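Side-chain contacts in ectonucleotide pyrophosphatase/phosphodiesterase family member 5 (Mus musculus, PDB 5VEO), which probably cleaves phosphodiester bonds of nucleotide substrates at a zinc site and is captured here as an inactive variant bound to AMP: residues A[236-241]-A[245-250]; A[267-272]-A[300-305]; A[277-282]-A[310-315]. The protein carries 1 engineered substitution. All blocks are in the same frame, centred on the assembly; numbering follows the deposited sequence.

Contact 1: A[236-241]-A[245-250]; sequences IELDRY and EHYTLI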
loop_
_atom_site.group_PDB
_atom_site.type_symbol
_atom_site.label_atom_id
_atom_site.label_comp_id
_atom_site.label_asym_id
_atom_site.label_seq_id
_atom_site.Cartn_x
_atom_site.Cartn_y
_atom_site.Cartn_z
ATOM N N ILE A 236 1.940 17.646 17.073
ATOM C CA ILE A 236 3.037 17.413 18.003
ATOM C C ILE A 236 4.287 17.980 17.349
ATOM O O ILE A 236 4.674 17.538 16.262
ATOM C CB ILE A 236 3.214 15.920 18.311
ATOM C CG1 ILE A 236 1.916 15.310 18.846
ATOM C CG2 ILE A 236 4.360 15.709 19.287
ATOM C CD1 ILE A 236 1.560 14.027 18.191
ATOM N N GLU A 237 4.913 18.959 17.990
ATOM C CA GLU A 237 6.056 19.652 17.407
ATOM C C GLU A 237 7.321 19.189 18.129
ATOM O O GLU A 237 7.512 19.487 19.313
ATOM C CB GLU A 237 5.881 21.163 17.494
ATOM C CG GLU A 237 6.898 21.912 16.679
ATOM C CD GLU A 237 6.749 23.424 16.799
ATOM O OE1 GLU A 237 5.601 23.902 16.993
ATOM O OE2 GLU A 237 7.781 24.129 16.697
ATOM N N LEU A 238 8.176 18.455 17.415
ATOM C CA LEU A 238 9.289 17.776 18.072
ATOM C C LEU A 238 10.264 18.761 18.690
ATOM O O LEU A 238 10.860 18.467 19.731
ATOM C CB LEU A 238 10.033 16.877 17.085
ATOM C CG LEU A 238 9.240 15.680 16.542
ATOM C CD1 LEU A 238 10.032 14.850 15.545
ATOM C CD2 LEU A 238 8.748 14.796 17.669
ATOM N N ASP A 239 10.454 19.922 18.068
ATOM C CA ASP A 239 11.466 20.819 18.603
ATOM C C ASP A 239 11.003 21.527 19.870
ATOM O O ASP A 239 11.791 22.279 20.466
ATOM C CB ASP A 239 11.926 21.795 17.510
ATOM C CG ASP A 239 10.868 22.783 17.084
ATOM O OD1 ASP A 239 9.700 22.648 17.507
ATOM O OD2 ASP A 239 11.223 23.697 16.298
ATOM N N ARG A 240 9.781 21.264 20.334
ATOM C CA ARG A 240 9.404 21.645 21.688
ATOM C C ARG A 240 10.055 20.750 22.733
ATOM O O ARG A 240 10.137 21.140 23.903
ATOM C CB ARG A 240 7.889 21.592 21.860
ATOM C CG ARG A 240 7.112 22.717 21.154
ATOM C CD ARG A 240 5.646 22.787 21.627
ATOM N NE ARG A 240 5.533 22.505 23.061
ATOM C CZ ARG A 240 4.402 22.438 23.753
ATOM N NH1 ARG A 240 3.228 22.633 23.167
ATOM N NH2 ARG A 240 4.460 22.169 25.050
ATOM N N TYR A 241 10.537 19.577 22.334
ATOM C CA TYR A 241 11.082 18.574 23.242
ATOM C C TYR A 241 12.524 18.204 22.961
ATOM O O TYR A 241 13.254 17.879 23.903
ATOM C CB TYR A 241 10.255 17.282 23.163
ATOM C CG TYR A 241 8.775 17.549 23.158
ATOM C CD1 TYR A 241 8.131 17.979 24.305
ATOM C CD2 TYR A 241 8.026 17.400 21.999
ATOM C CE1 TYR A 241 6.780 18.255 24.304
ATOM C CE2 TYR A 241 6.674 17.657 21.991
ATOM C CZ TYR A 241 6.055 18.086 23.146
ATOM O OH TYR A 241 4.707 18.339 23.128
ATOM N N GLU A 245 19.757 19.040 16.585
ATOM C CA GLU A 245 21.123 18.633 16.280
ATOM C C GLU A 245 21.466 17.252 16.810
ATOM O O GLU A 245 22.525 16.721 16.465
ATOM C CB GLU A 245 22.132 19.622 16.870
ATOM C CG GLU A 245 21.999 21.042 16.378
ATOM C CD GLU A 245 22.198 21.170 14.881
ATOM O OE1 GLU A 245 23.044 20.435 14.323
ATOM O OE2 GLU A 245 21.505 22.009 14.260
ATOM N N HIS A 246 20.623 16.661 17.647
ATOM C CA HIS A 246 20.995 15.445 18.352
ATOM C C HIS A 246 20.306 14.206 17.812
ATOM O O HIS A 246 20.432 13.136 18.413
ATOM C CB HIS A 246 20.715 15.612 19.844
ATOM C CG HIS A 246 21.634 16.590 20.506
ATOM N ND1 HIS A 246 21.463 17.019 21.803
ATOM C CD2 HIS A 246 22.738 17.224 20.042
ATOM C CE1 HIS A 246 22.420 17.876 22.112
ATOM N NE2 HIS A 246 23.211 18.012 21.062
ATOM N N TYR A 247 19.584 14.315 16.699
ATOM C CA TYR A 247 18.998 13.141 16.068
ATOM C C TYR A 247 18.774 13.419 14.588
ATOM O O TYR A 247 18.787 14.568 14.136
ATOM C CB TYR A 247 17.683 12.748 16.746
ATOM C CG TYR A 247 16.561 13.746 16.531
ATOM C CD1 TYR A 247 16.496 14.917 17.277
ATOM C CD2 TYR A 247 15.574 13.521 15.578
ATOM C CE1 TYR A 247 15.478 15.838 17.089
ATOM C CE2 TYR A 247 14.544 14.436 15.382
ATOM C CZ TYR A 247 14.496 15.587 16.149
ATOM O OH TYR A 247 13.488 16.507 15.946
ATOM N N THR A 248 18.553 12.344 13.832
ATOM C CA THR A 248 18.139 12.437 12.437
ATOM C C THR A 248 16.734 11.869 12.325
ATOM O O THR A 248 16.450 10.785 12.853
ATOM C CB THR A 248 19.097 11.686 11.503
ATOM O OG1 THR A 248 20.433 12.158 11.701
ATOM C CG2 THR A 248 18.712 11.895 10.034
ATOM N N LEU A 249 15.855 12.610 11.660
ATOM C CA LEU A 249 14.482 12.172 11.436
ATOM C C LEU A 249 14.447 11.480 10.079
ATOM O O LEU A 249 14.537 12.125 9.035
ATOM C CB LEU A 249 13.535 13.366 11.514
ATOM C CG LEU A 249 12.037 13.104 11.557
ATOM C CD1 LEU A 249 11.636 12.161 12.691
ATOM C CD2 LEU A 249 11.319 14.450 11.684
ATOM N N ILE A 250 14.353 10.149 10.104
ATOM C CA ILE A 250 14.391 9.338 8.890
ATOM C C ILE A 250 13.052 9.375 8.156
ATOM O O ILE A 250 13.009 9.363 6.917
ATOM C CB ILE A 250 14.795 7.901 9.266
ATOM C CG1 ILE A 250 16.145 7.881 9.990
ATOM C CG2 ILE A 250 14.830 7.001 8.038
ATOM C CD1 ILE A 250 17.243 8.517 9.228
#

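Contact 2: A[267-272]-A[300-305]; sequences EVYDAL and QPIVAV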
loop_
_atom_site.group_PDB
_atom_site.type_symbol
_atom_site.label_atom_id
_atom_site.label_comp_id
_atom_site.label_asym_id
_atom_site.label_seq_id
_atom_site.Cartn_x
_atom_site.Cartn_y
_atom_site.Cartn_z
ATOM N N GLU A 267 19.034 10.706 25.962
ATOM C CA GLU A 267 18.564 12.079 25.920
ATOM C C GLU A 267 17.291 12.180 25.099
ATOM O O GLU A 267 16.302 12.786 25.530
ATOM C CB GLU A 267 19.629 12.982 25.318
ATOM C CG GLU A 267 19.130 14.401 25.082
ATOM C CD GLU A 267 20.136 15.280 24.385
ATOM O OE1 GLU A 267 21.320 15.262 24.776
ATOM O OE2 GLU A 267 19.747 16.000 23.444
ATOM N N VAL A 268 17.315 11.604 23.897
ATOM C CA VAL A 268 16.175 11.692 22.986
ATOM C C VAL A 268 14.994 10.921 23.543
ATOM O O VAL A 268 13.861 11.417 23.575
ATOM C CB VAL A 268 16.580 11.179 21.595
ATOM C CG1 VAL A 268 15.362 11.065 20.676
ATOM C CG2 VAL A 268 17.590 12.112 20.994
ATOM N N TYR A 269 15.237 9.695 23.992
ATOM C CA TYR A 269 14.145 8.895 24.519
ATOM C C TYR A 269 13.523 9.549 25.751
ATOM O O TYR A 269 12.296 9.638 25.853
ATOM C CB TYR A 269 14.623 7.480 24.829
ATOM C CG TYR A 269 13.502 6.619 25.330
ATOM C CD1 TYR A 269 13.278 6.470 26.684
ATOM C CD2 TYR A 269 12.640 5.985 24.448
ATOM C CE1 TYR A 269 12.238 5.698 27.154
ATOM C CE2 TYR A 269 11.595 5.212 24.906
ATOM C CZ TYR A 269 11.403 5.067 26.262
ATOM O OH TYR A 269 10.365 4.300 26.722
ATOM N N ASP A 270 14.354 10.018 26.702
ATOM C CA ASP A 270 13.812 10.570 27.945
ATOM C C ASP A 270 13.074 11.884 27.710
ATOM O O ASP A 270 12.118 12.196 28.434
ATOM C CB ASP A 270 14.919 10.805 28.975
ATOM C CG ASP A 270 15.535 9.526 29.479
ATOM O OD1 ASP A 270 14.964 8.440 29.249
ATOM O OD2 ASP A 270 16.598 9.616 30.126
ATOM N N ALA A 271 13.517 12.672 26.726
ATOM C CA ALA A 271 12.844 13.922 26.400
ATOM C C ALA A 271 11.509 13.680 25.710
ATOM O O ALA A 271 10.575 14.465 25.887
ATOM C CB ALA A 271 13.726 14.775 25.497
ATOM N N LEU A 272 11.398 12.609 24.931
ATOM C CA LEU A 272 10.223 12.411 24.090
ATOM C C LEU A 272 9.205 11.447 24.685
ATOM O O LEU A 272 7.994 11.659 24.515
ATOM C CB LEU A 272 10.665 11.922 22.704
ATOM C CG LEU A 272 9.678 12.177 21.577
ATOM C CD1 LEU A 272 9.442 13.675 21.361
ATOM C CD2 LEU A 272 10.199 11.527 20.300
ATOM N N GLN A 300 14.256 1.946 12.924
ATOM C CA GLN A 300 15.193 2.805 13.627
ATOM C C GLN A 300 15.142 2.571 15.137
ATOM O O GLN A 300 14.201 1.960 15.648
ATOM C CB GLN A 300 14.903 4.267 13.301
ATOM C CG GLN A 300 15.138 4.621 11.831
ATOM C CD GLN A 300 16.545 4.287 11.390
ATOM O OE1 GLN A 300 17.510 4.536 12.117
ATOM N NE2 GLN A 300 16.670 3.693 10.204
ATOM N N PRO A 301 16.154 3.052 15.873
ATOM C CA PRO A 301 16.221 2.736 17.313
ATOM C C PRO A 301 15.055 3.261 18.121
ATOM O O PRO A 301 14.735 2.689 19.172
ATOM C CB PRO A 301 17.534 3.394 17.758
ATOM C CG PRO A 301 18.367 3.449 16.541
ATOM C CD PRO A 301 17.395 3.689 15.396
ATOM N N ILE A 302 14.448 4.366 17.692
ATOM C CA ILE A 302 13.276 4.933 18.343
ATOM C C ILE A 302 12.227 5.130 17.264
ATOM O O ILE A 302 12.525 5.675 16.195
ATOM C CB ILE A 302 13.585 6.267 19.046
ATOM C CG1 ILE A 302 14.538 6.034 20.220
ATOM C CG2 ILE A 302 12.306 6.937 19.543
ATOM C CD1 ILE A 302 15.013 7.299 20.918
ATOM N N VAL A 303 11.012 4.699 17.552
ATOM C CA VAL A 303 9.881 4.863 16.649
ATOM C C VAL A 303 8.764 5.472 17.477
ATOM O O VAL A 303 8.347 4.882 18.480
ATOM C CB VAL A 303 9.446 3.533 16.016
ATOM C CG1 VAL A 303 8.169 3.704 15.187
ATOM C CG2 VAL A 303 10.541 2.985 15.137
ATOM N N ALA A 304 8.316 6.669 17.085
ATOM C CA ALA A 304 7.329 7.422 17.835
ATOM C C ALA A 304 6.078 7.526 16.981
ATOM O O ALA A 304 6.122 8.076 15.877
ATOM C CB ALA A 304 7.858 8.803 18.215
ATOM N N VAL A 305 4.968 7.005 17.496
ATOM C CA VAL A 305 3.749 6.811 16.722
ATOM C C VAL A 305 2.695 7.792 17.213
ATOM O O VAL A 305 2.311 7.773 18.394
ATOM C CB VAL A 305 3.228 5.369 16.842
ATOM C CG1 VAL A 305 1.947 5.223 16.036
ATOM C CG2 VAL A 305 4.294 4.362 16.420
#

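Contact 3: A[277-282]-A[310-315]; sequences PNLTVY and WYILQN. With NAG (2-acetamido-2-deoxy-beta-D-glucopyranose), chain J; NAG (2-acetamido-2-deoxy-beta-D-glucopyranose), chain B.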
loop_
_atom_site.group_PDB
_atom_site.type_symbol
_atom_site.label_atom_id
_atom_site.label_comp_id
_atom_site.label_asym_id
_atom_site.label_seq_id
_atom_site.Cartn_x
_atom_site.Cartn_y
_atom_site.Cartn_z
ATOM N N PRO A 277 0.654 13.438 25.083
ATOM C CA PRO A 277 -0.264 12.304 25.300
ATOM C C PRO A 277 -0.588 11.533 24.037
ATOM O O PRO A 277 -0.984 10.359 24.122
ATOM C CB PRO A 277 -1.522 12.973 25.877
ATOM C CG PRO A 277 -1.420 14.426 25.469
ATOM C CD PRO A 277 0.050 14.730 25.453
ATOM N N ASN A 278 -0.438 12.148 22.865
ATOM C CA ASN A 278 -0.823 11.503 21.613
ATOM C C ASN A 278 0.378 11.064 20.790
ATOM O O ASN A 278 0.237 10.728 19.608
ATOM C CB ASN A 278 -1.737 12.430 20.810
ATOM C CG ASN A 278 -2.995 12.750 21.581
ATOM O OD1 ASN A 278 -3.203 13.875 22.011
ATOM N ND2 ASN A 278 -3.826 11.729 21.793
ATOM N N LEU A 279 1.546 10.992 21.406
ATOM C CA LEU A 279 2.742 10.462 20.762
ATOM C C LEU A 279 3.286 9.348 21.643
ATOM O O LEU A 279 3.768 9.606 22.752
ATOM C CB LEU A 279 3.792 11.548 20.558
ATOM C CG LEU A 279 5.010 11.067 19.786
ATOM C CD1 LEU A 279 4.691 10.815 18.303
ATOM C CD2 LEU A 279 6.099 12.080 19.915
ATOM N N THR A 280 3.209 8.115 21.161
ATOM C CA THR A 280 3.704 6.972 21.915
ATOM C C THR A 280 5.090 6.623 21.399
ATOM O O THR A 280 5.260 6.244 20.229
ATOM C CB THR A 280 2.761 5.777 21.818
ATOM O OG1 THR A 280 1.463 6.155 22.286
ATOM C CG2 THR A 280 3.284 4.610 22.661
ATOM N N VAL A 281 6.079 6.729 22.279
ATOM C CA VAL A 281 7.478 6.546 21.911
ATOM C C VAL A 281 7.902 5.127 22.272
ATOM O O VAL A 281 7.849 4.737 23.450
ATOM C CB VAL A 281 8.371 7.581 22.611
ATOM C CG1 VAL A 281 9.824 7.383 22.212
ATOM C CG2 VAL A 281 7.903 9.006 22.294
ATOM N N TYR A 282 8.375 4.373 21.281
ATOM C CA TYR A 282 8.848 3.010 21.484
ATOM C C TYR A 282 10.344 2.910 21.214
ATOM O O TYR A 282 10.827 3.370 20.184
ATOM C CB TYR A 282 8.138 2.030 20.550
ATOM C CG TYR A 282 6.642 1.956 20.684
ATOM C CD1 TYR A 282 6.038 1.187 21.675
ATOM C CD2 TYR A 282 5.825 2.632 19.792
ATOM C CE1 TYR A 282 4.651 1.125 21.778
ATOM C CE2 TYR A 282 4.460 2.575 19.888
ATOM C CZ TYR A 282 3.875 1.815 20.871
ATOM O OH TYR A 282 2.503 1.772 20.943
ATOM N N TRP A 310 -3.482 12.881 14.474
ATOM C CA TRP A 310 -2.428 13.756 14.962
ATOM C C TRP A 310 -1.268 13.797 13.972
ATOM O O TRP A 310 -0.956 12.802 13.297
ATOM C CB TRP A 310 -1.942 13.292 16.346
ATOM C CG TRP A 310 -2.936 13.663 17.405
ATOM C CD1 TRP A 310 -4.095 13.020 17.702
ATOM C CD2 TRP A 310 -2.902 14.828 18.230
ATOM N NE1 TRP A 310 -4.777 13.696 18.679
ATOM C CE2 TRP A 310 -4.056 14.805 19.032
ATOM C CE3 TRP A 310 -1.991 15.873 18.384
ATOM C CZ2 TRP A 310 -4.340 15.804 19.954
ATOM C CZ3 TRP A 310 -2.256 16.845 19.327
ATOM C CH2 TRP A 310 -3.417 16.802 20.100
ATOM N N TYR A 311 -0.632 14.963 13.892
ATOM C CA TYR A 311 0.460 15.211 12.957
ATOM C C TYR A 311 1.742 15.473 13.727
ATOM O O TYR A 311 1.732 16.193 14.722
ATOM C CB TYR A 311 0.183 16.420 12.045
ATOM C CG TYR A 311 0.447 16.148 10.591
ATOM C CD1 TYR A 311 -0.614 15.900 9.718
ATOM C CD2 TYR A 311 1.742 16.147 10.074
ATOM C CE1 TYR A 311 -0.398 15.627 8.390
ATOM C CE2 TYR A 311 1.969 15.865 8.733
ATOM C CZ TYR A 311 0.891 15.628 7.893
ATOM O OH TYR A 311 1.073 15.364 6.551
ATOM N N ILE A 312 2.840 14.882 13.270
ATOM C CA ILE A 312 4.157 15.163 13.827
ATOM C C ILE A 312 4.877 16.132 12.908
ATOM O O ILE A 312 5.092 15.835 11.726
ATOM C CB ILE A 312 4.990 13.889 14.004
ATOM C CG1 ILE A 312 4.201 12.846 14.784
ATOM C CG2 ILE A 312 6.328 14.233 14.680
ATOM C CD1 ILE A 312 4.886 11.503 14.818
ATOM N N LEU A 313 5.261 17.276 13.460
ATOM C CA LEU A 313 6.038 18.284 12.754
ATOM C C LEU A 313 7.375 18.409 13.457
ATOM O O LEU A 313 7.427 18.477 14.688
ATOM C CB LEU A 313 5.345 19.643 12.733
ATOM C CG LEU A 313 4.358 19.877 11.578
ATOM C CD1 LEU A 313 3.168 18.999 11.609
ATOM C CD2 LEU A 313 3.911 21.332 11.578
ATOM N N GLN A 314 8.454 18.404 12.690
ATOM C CA GLN A 314 9.739 18.558 13.338
ATOM C C GLN A 314 9.888 19.975 13.851
ATOM O O GLN A 314 10.334 20.191 14.981
ATOM C CB GLN A 314 10.870 18.201 12.393
ATOM C CG GLN A 314 12.163 18.159 13.133
ATOM C CD GLN A 314 13.270 17.601 12.306
ATOM O OE1 GLN A 314 13.231 17.647 11.073
ATOM N NE2 GLN A 314 14.268 17.052 12.972
ATOM N N ASN A 315 9.486 20.950 13.050
ATOM C CA ASN A 315 9.392 22.310 13.536
ATOM C C ASN A 315 8.219 22.989 12.834
ATOM O O ASN A 315 7.461 22.358 12.079
ATOM C CB ASN A 315 10.739 23.029 13.371
ATOM C CG ASN A 315 11.131 23.257 11.921
ATOM O OD1 ASN A 315 10.309 23.183 11.020
ATOM N ND2 ASN A 315 12.416 23.556 11.701
HETATM C C1 NAG J . 12.917 23.817 10.369
HETATM C C2 NAG J . 13.344 25.287 10.208
HETATM C C3 NAG J . 13.896 25.530 8.802
HETATM C C4 NAG J . 14.987 24.522 8.468
HETATM C C5 NAG J . 14.426 23.118 8.641
HETATM C C6 NAG J . 15.420 22.020 8.343
HETATM C C7 NAG J . 12.042 26.845 11.606
HETATM C C8 NAG J . 10.810 27.697 11.676
HETATM N N2 NAG J . 12.219 26.172 10.464
HETATM O O3 NAG J . 14.396 26.859 8.694
HETATM O O4 NAG J . 15.425 24.712 7.127
HETATM O O5 NAG J . 14.007 22.951 10.003
HETATM O O6 NAG J . 16.534 22.071 9.223
HETATM O O7 NAG J . 12.838 26.768 12.541
HETATM C C1 NAG B . -5.040 11.858 22.550
HETATM C C2 NAG B . -5.971 10.683 22.343
HETATM C C3 NAG B . -7.162 10.750 23.311
HETATM C C4 NAG B . -6.743 11.042 24.750
HETATM C C5 NAG B . -5.751 12.190 24.803
HETATM C C6 NAG B . -5.167 12.412 26.185
HETATM C C7 NAG B . -6.522 9.596 20.191
HETATM C C8 NAG B . -7.097 9.815 18.820
HETATM N N2 NAG B . -6.454 10.680 20.966
HETATM O O3 NAG B . -7.841 9.503 23.278
HETATM O O4 NAG B . -7.903 11.424 25.498
HETATM O O5 NAG B . -4.642 11.924 23.946
HETATM O O6 NAG B . -4.778 13.772 26.292
HETATM O O7 NAG B . -6.159 8.492 20.569
#

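Contact 1: A[236-241]-A[245-250]
Leu238 carries its CG anti to the carbonyl carbon (chi1 -66°), which sends its branch toward segment 245-250. Tyr247 has its CG between the backbone N and the carbonyl carbon (chi1 68°), and this swings the phenol end over to the leucine. The Tyr247 OH comes to 3.7 Å from Leu238 CB. The same OH is 3.9 Å from Leu238 CD1. The two side chains pass each other at a slant, and their contact is van der Waals. The polar need of the Tyr247 OH is met elsewhere, by a hydrogen bond with Gln314 NE2. The oxygen therefore packs against carbon while keeping a polar partner. Leu249 meets Leu238 tip to tip, with Leu249 CD2 4.1 Å from Leu238 CD1. This places Leu238 CD1 against both partners. Tyr247 and Leu249 are two residues apart in strand 247-249, so both point from the same face of the strand toward Leu238.

The contact joins two small sheets of the protein. Strand 247-249 is an outer strand of a four-stranded antiparallel sheet, and strand 235-237 pairs in parallel with strand 311-313. The segments themselves do not pair. Their nearest CA atoms, those of Leu238 and Leu249, are 10.1 Å apart. After strand 235-237 the chain bends into a 3-10 turn. In it, Tyr241 N donates to Leu238 O at 2.8 Å and Arg240 N donates to Glu237 O at 3.1 Å. Leu238 also packs on Leu272 of helix 265-272, and both Tyr247 and Leu249 rest on Ile258 of strand 255-260.

Contact 2: A[267-272]-A[300-305]
Helix 267-272 runs nearly along strand 302-305, with Tyr269 level with Ile302. The two axes point the same way to within 19° and approach to 10.4 Å. The CA atoms of Tyr269 and Ile302 are 7.4 Å apart, and those of Leu272 and Ala304 are 8.5 Å apart. No hydrogen bond crosses, and side chains fill the interval.

Ile302 does most of the reaching. Its chain is extended at chi2 (175°), which pushes CD1 out to the helix. There Ile302 CD1 meets Val268 CG1 at 3.8 Å, the two side chains running aslant. The same methyl is 3.9 Å from Tyr269 CB and lies at the edge of the Tyr269 ring, near its plane. The ring itself makes a cation-pi contact with Lys283.

This is a helix laid on one face of an antiparallel sheet. Helix 265-272 links strand 255-260 to strand 279-283, which are parallel to each other with strand 302-306 between them. The topology is thus a split beta-alpha-beta crossover, and the contact is made with the inserted strand.

One helical turn after Val268, Leu272 CD2 lies 4.2 Å from Ala304 CB. The small alanine takes the leucine with little side chain of its own. Val281 of strand 279-283 touches Tyr269, Leu272 and Ile302, and Phe265 packs on Ile302.

Contact 3: A[277-282]-A[310-315]
Asn278 lies flat over the indole of Trp310. Its CB sits 3.6 Å from the centroid of the five-membered ring, only 7° off the ring normal, as a CH-pi contact. The amide is stacked on the same indole with its plane tilted by 20°. Asn278 OD1 lies over the face toward the rim and is 3.0 Å from Trp310 CZ2. With its chain extended at chi2 (172°), Ile312 carries CD1 out to Leu279 CD1 at 3.6 Å, the two side chains crossing at about a right angle.

Asn278 is a glycosylation site, in the sequon Asn-Leu-Thr. Its ND2 is bonded to C1 of the chain B NAG at 1.4 Å. The indole face thus packs against the asparagine that carries the glycan. With Trp310 replaced by an alanine, the Asn278 CB and amide would probably lose the flat surface they stack on, leaving mainly the Asp307 bond to hold the amide's rotation. Pro277 CB touches O6 of the same sugar at 3.4 Å.

Farther out, Asn278 ND2 is hydrogen-bonded to Asp307 OD2, which helps to fix the rotation of the amide. The His276 ring meets the indole at a steep angle, and Ile236 also packs on it. Leu279 rests on Ala304 and Leu272, while Ile312 touches Ala306. Just beyond strand 311-313, Asn315 ND2 is bonded to a second sugar, the chain J NAG, in the sequon Asn-Lys-Ser.

Overall arrangement
The three contacts lie side by side, with centres 9 to 10 Å apart. Leu238 of contact 1 touches both other contacts: its CD2 is 3.9 Å from Leu272 CD1, and its CG is 3.7 Å from Ile312 CG2. All three contacts reach the four-stranded sheet; in it strands 302-306 and 279-283, of contacts 2 and 3, are neighbours, and Ile302 CG2 packs on Val281 CG1 at 3.7 Å. Contact centres are 22 to 27 Å from the centre of the chain, in its outer part. None of their segments holds a zinc ligand. The eight-stranded sheet is separate; its strands 16-21 and 218-222 lead to the zinc ligands Asp22, Asp224 and His225.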